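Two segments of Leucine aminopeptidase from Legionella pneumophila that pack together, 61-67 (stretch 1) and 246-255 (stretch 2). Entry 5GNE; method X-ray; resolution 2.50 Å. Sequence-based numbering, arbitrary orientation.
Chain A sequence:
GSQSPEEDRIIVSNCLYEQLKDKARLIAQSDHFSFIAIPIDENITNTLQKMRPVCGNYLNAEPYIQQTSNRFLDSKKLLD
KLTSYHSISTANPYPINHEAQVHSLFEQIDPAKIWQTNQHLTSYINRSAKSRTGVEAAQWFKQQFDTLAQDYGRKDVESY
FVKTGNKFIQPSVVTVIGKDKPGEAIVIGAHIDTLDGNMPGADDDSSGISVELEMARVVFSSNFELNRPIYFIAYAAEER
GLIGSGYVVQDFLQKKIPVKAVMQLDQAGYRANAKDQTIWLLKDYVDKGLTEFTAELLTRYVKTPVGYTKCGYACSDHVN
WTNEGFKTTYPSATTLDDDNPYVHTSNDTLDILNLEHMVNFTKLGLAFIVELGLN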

# COMPACT_ATOMS: atom_id res chain seq x y z
N ALA A 61 10.15 -6.28 -11.85
CA ALA A 61 11.32 -6.82 -11.17
C ALA A 61 12.42 -5.80 -10.95
O ALA A 61 13.31 -6.03 -10.14
CB ALA A 61 11.89 -7.97 -11.93
N GLU A 62 12.36 -4.68 -11.67
CA GLU A 62 13.45 -3.71 -11.61
C GLU A 62 13.95 -3.35 -10.20
O GLU A 62 15.15 -3.24 -10.00
CB GLU A 62 13.08 -2.43 -12.36
CG GLU A 62 14.29 -1.55 -12.60
CD GLU A 62 13.98 -0.32 -13.43
OE1 GLU A 62 13.77 0.78 -12.87
OE2 GLU A 62 14.00 -0.45 -14.67
N PRO A 63 13.05 -3.16 -9.22
CA PRO A 63 13.64 -2.82 -7.92
C PRO A 63 14.49 -3.95 -7.35
O PRO A 63 15.31 -3.68 -6.51
CB PRO A 63 12.41 -2.58 -7.03
CG PRO A 63 11.34 -2.18 -7.99
CD PRO A 63 11.58 -3.02 -9.20
N TYR A 64 14.29 -5.19 -7.78
CA TYR A 64 15.08 -6.29 -7.24
C TYR A 64 16.41 -6.50 -7.98
O TYR A 64 17.38 -7.00 -7.40
CB TYR A 64 14.27 -7.60 -7.25
CG TYR A 64 12.98 -7.56 -6.43
CD1 TYR A 64 12.97 -7.96 -5.11
CD2 TYR A 64 11.78 -7.11 -6.99
CE1 TYR A 64 11.82 -7.93 -4.37
CE2 TYR A 64 10.61 -7.08 -6.25
CZ TYR A 64 10.64 -7.49 -4.94
OH TYR A 64 9.49 -7.46 -4.18
N ILE A 65 16.48 -6.10 -9.24
CA ILE A 65 17.64 -6.41 -10.07
C ILE A 65 18.31 -5.20 -10.72
O ILE A 65 19.42 -5.32 -11.26
CB ILE A 65 17.27 -7.42 -11.16
CG1 ILE A 65 16.18 -6.87 -12.08
CG2 ILE A 65 16.81 -8.70 -10.55
CD1 ILE A 65 15.83 -7.85 -13.18
N GLN A 66 17.65 -4.04 -10.66
CA GLN A 66 18.24 -2.75 -11.05
C GLN A 66 19.14 -2.76 -12.27
O GLN A 66 20.31 -2.44 -12.06
CB GLN A 66 19.14 -2.16 -9.94
CG GLN A 66 18.59 -2.01 -8.55
CD GLN A 66 19.00 -3.16 -7.63
OE1 GLN A 66 19.41 -4.23 -8.09
NE2 GLN A 66 18.88 -2.95 -6.32
N GLN A 67 18.69 -3.14 -13.47
CA GLN A 67 19.48 -2.89 -14.70
C GLN A 67 20.64 -3.93 -14.84
O GLN A 67 21.29 -4.00 -15.88
CB GLN A 67 19.99 -1.42 -14.62
CG GLN A 67 18.82 -0.32 -14.34
CD GLN A 67 17.58 -0.36 -15.21
OE1 GLN A 67 17.53 0.34 -16.23
NE2 GLN A 67 16.71 -1.37 -14.99
N GLY A 246 8.36 -1.18 -4.45
CA GLY A 246 9.59 -1.88 -4.77
C GLY A 246 10.79 -1.03 -4.37
O GLY A 246 11.60 -1.41 -3.51
N TYR A 247 10.90 0.13 -4.99
CA TYR A 247 11.96 1.07 -4.65
C TYR A 247 11.99 1.45 -3.18
O TYR A 247 13.06 1.50 -2.58
CB TYR A 247 11.86 2.31 -5.53
CG TYR A 247 12.29 2.00 -6.94
CD1 TYR A 247 13.58 1.52 -7.18
CD2 TYR A 247 11.43 2.17 -8.01
CE1 TYR A 247 14.00 1.23 -8.46
CE2 TYR A 247 11.85 1.88 -9.30
CZ TYR A 247 13.14 1.42 -9.51
OH TYR A 247 13.57 1.13 -10.78
N VAL A 248 10.82 1.71 -2.59
CA VAL A 248 10.78 2.06 -1.18
C VAL A 248 11.36 0.94 -0.29
O VAL A 248 12.12 1.20 0.65
CB VAL A 248 9.37 2.44 -0.72
CG1 VAL A 248 9.34 2.63 0.78
CG2 VAL A 248 8.91 3.71 -1.41
N VAL A 249 10.97 -0.31 -0.54
CA VAL A 249 11.47 -1.41 0.28
C VAL A 249 12.98 -1.56 0.12
O VAL A 249 13.72 -1.75 1.10
CB VAL A 249 10.77 -2.74 -0.07
CG1 VAL A 249 11.37 -3.83 0.76
CG2 VAL A 249 9.29 -2.62 0.26
N GLN A 250 13.45 -1.42 -1.11
CA GLN A 250 14.88 -1.42 -1.38
C GLN A 250 15.56 -0.27 -0.61
O GLN A 250 16.66 -0.46 -0.06
CB GLN A 250 15.14 -1.32 -2.89
CG GLN A 250 14.64 -2.56 -3.64
CD GLN A 250 15.30 -3.86 -3.17
OE1 GLN A 250 16.53 -3.97 -3.16
NE2 GLN A 250 14.48 -4.84 -2.79
N ASP A 251 14.93 0.90 -0.56
CA ASP A 251 15.50 2.03 0.17
C ASP A 251 15.60 1.74 1.67
O ASP A 251 16.62 2.06 2.31
CB ASP A 251 14.68 3.29 -0.07
CG ASP A 251 15.34 4.54 0.50
OD1 ASP A 251 16.30 5.02 -0.13
OD2 ASP A 251 14.88 5.06 1.54
N PHE A 252 14.60 1.07 2.23
CA PHE A 252 14.65 0.64 3.63
C PHE A 252 15.77 -0.40 3.85
O PHE A 252 16.41 -0.45 4.91
CB PHE A 252 13.32 0.02 4.05
CG PHE A 252 12.33 1.01 4.61
CD1 PHE A 252 11.71 1.93 3.77
CD2 PHE A 252 12.04 1.04 5.96
CE1 PHE A 252 10.80 2.85 4.28
CE2 PHE A 252 11.13 1.96 6.48
CZ PHE A 252 10.52 2.87 5.64
N LEU A 253 15.98 -1.25 2.85
CA LEU A 253 16.99 -2.29 2.97
C LEU A 253 18.38 -1.69 2.92
O LEU A 253 19.25 -2.04 3.73
CB LEU A 253 16.81 -3.33 1.85
CG LEU A 253 15.69 -4.35 2.06
CD1 LEU A 253 15.53 -5.27 0.85
CD2 LEU A 253 15.96 -5.17 3.32
N GLN A 254 18.60 -0.78 1.97
CA GLN A 254 19.86 -0.08 1.86
C GLN A 254 20.19 0.74 3.10
O GLN A 254 21.33 0.73 3.57
CB GLN A 254 19.84 0.81 0.63
CG GLN A 254 19.99 0.01 -0.65
CD GLN A 254 19.46 0.71 -1.87
OE1 GLN A 254 19.32 1.93 -1.90
NE2 GLN A 254 19.15 -0.07 -2.91
N LYS A 255 19.19 1.42 3.66
CA LYS A 255 19.42 2.25 4.83
C LYS A 255 19.43 1.42 6.09
O LYS A 255 19.64 1.95 7.18
CB LYS A 255 18.35 3.32 4.94
CG LYS A 255 18.59 4.49 4.05
CD LYS A 255 17.40 5.42 4.10
CE LYS A 255 17.51 6.44 2.99
NZ LYS A 255 16.55 7.52 3.26

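This is a small, largely apolar contact in which a short helical turn sets one proline against a longer helix at a glycine, with a tyrosine and a glutamine completing the seat and no hydrogen bond passing between the two stretches. The segments lie at least 183 residues apart in sequence wherever they touch, and together they bury 340 Å² of surface. Pro63 is the centre of the contact: it is buried, its CA-to-CB bond points toward the helix, and 85 Å² of it is covered, the largest share of any residue here. Its backbone comes close as well, with Pro63 CA 5.2 Å from Gly246 CA, and Pro63 CB rests 3.5 Å from Gly246 C. Such an approach depends on the bare glycine, because a CB built in ideal geometry on Gly246 would lie 2.4 Å from Pro63 CG, a clash. The glycine thus opens a gap in the helix surface that the pyrrolidine ring occupies.

One residue on, the CA-to-CB bond of Tyr247 points sideways relative to stretch 1, but the end of its side chain (chi1 m) comes nearer and brings the ring to the proline. Pro63 CG stands 4.1 Å from the centroid of the Tyr247 ring and 3° off the ring normal, so the CH-pi contact is almost directly over the face; Pro63 CB also lies over a face, 4.3 Å from Tyr247 CD1. Glu62 instead meets the ring at its edge, near the ring plane. Its extended side chain (chi1 and chi2 both t) carries the carboxylate to the phenol end of the tyrosine, but Glu62 OE1 and Tyr247 OH are modelled only 2.1 Å apart, too short for a hydrogen bond, and this pair offers no reliable measure of attraction.

A helical turn further along, the CA-to-CB bond of Gln250 also points toward stretch 1, and 60 Å² of the residue is covered. Its chi1, chi2 and chi3 angles of -65°, -60° and -55° fold the chain, and its aliphatic part packs against the proline: Gln250 CG is 3.2 Å from Pro63 O and 4.1 Å from Pro63 CB. The amide reaches past the proline to Tyr64, where Gln250 NE2 comes within 4.2 Å of Tyr64 CD1 in an oblique approach to the ring; this nitrogen is hydrogen-bonded elsewhere in the structure. Tyr64 contributes 26 Å² even though its CA-to-CB bond points away from the helix.

Each stretch is held in shape by its own backbone. In stretch 1, Gln66 N donates to Glu62 O at 2.7 Å, and Gln66 then leaves helical geometry with a positive phi of 39°. In stretch 2, Gln250 N donates to Gly246 O at 3.0 Å, linking two residues that both touch Pro63. Exposed Gln66 and Gln254 have 28 and 12 Å² covered, respectively, at the outside of the contact, which rests chiefly on the fit around Pro63.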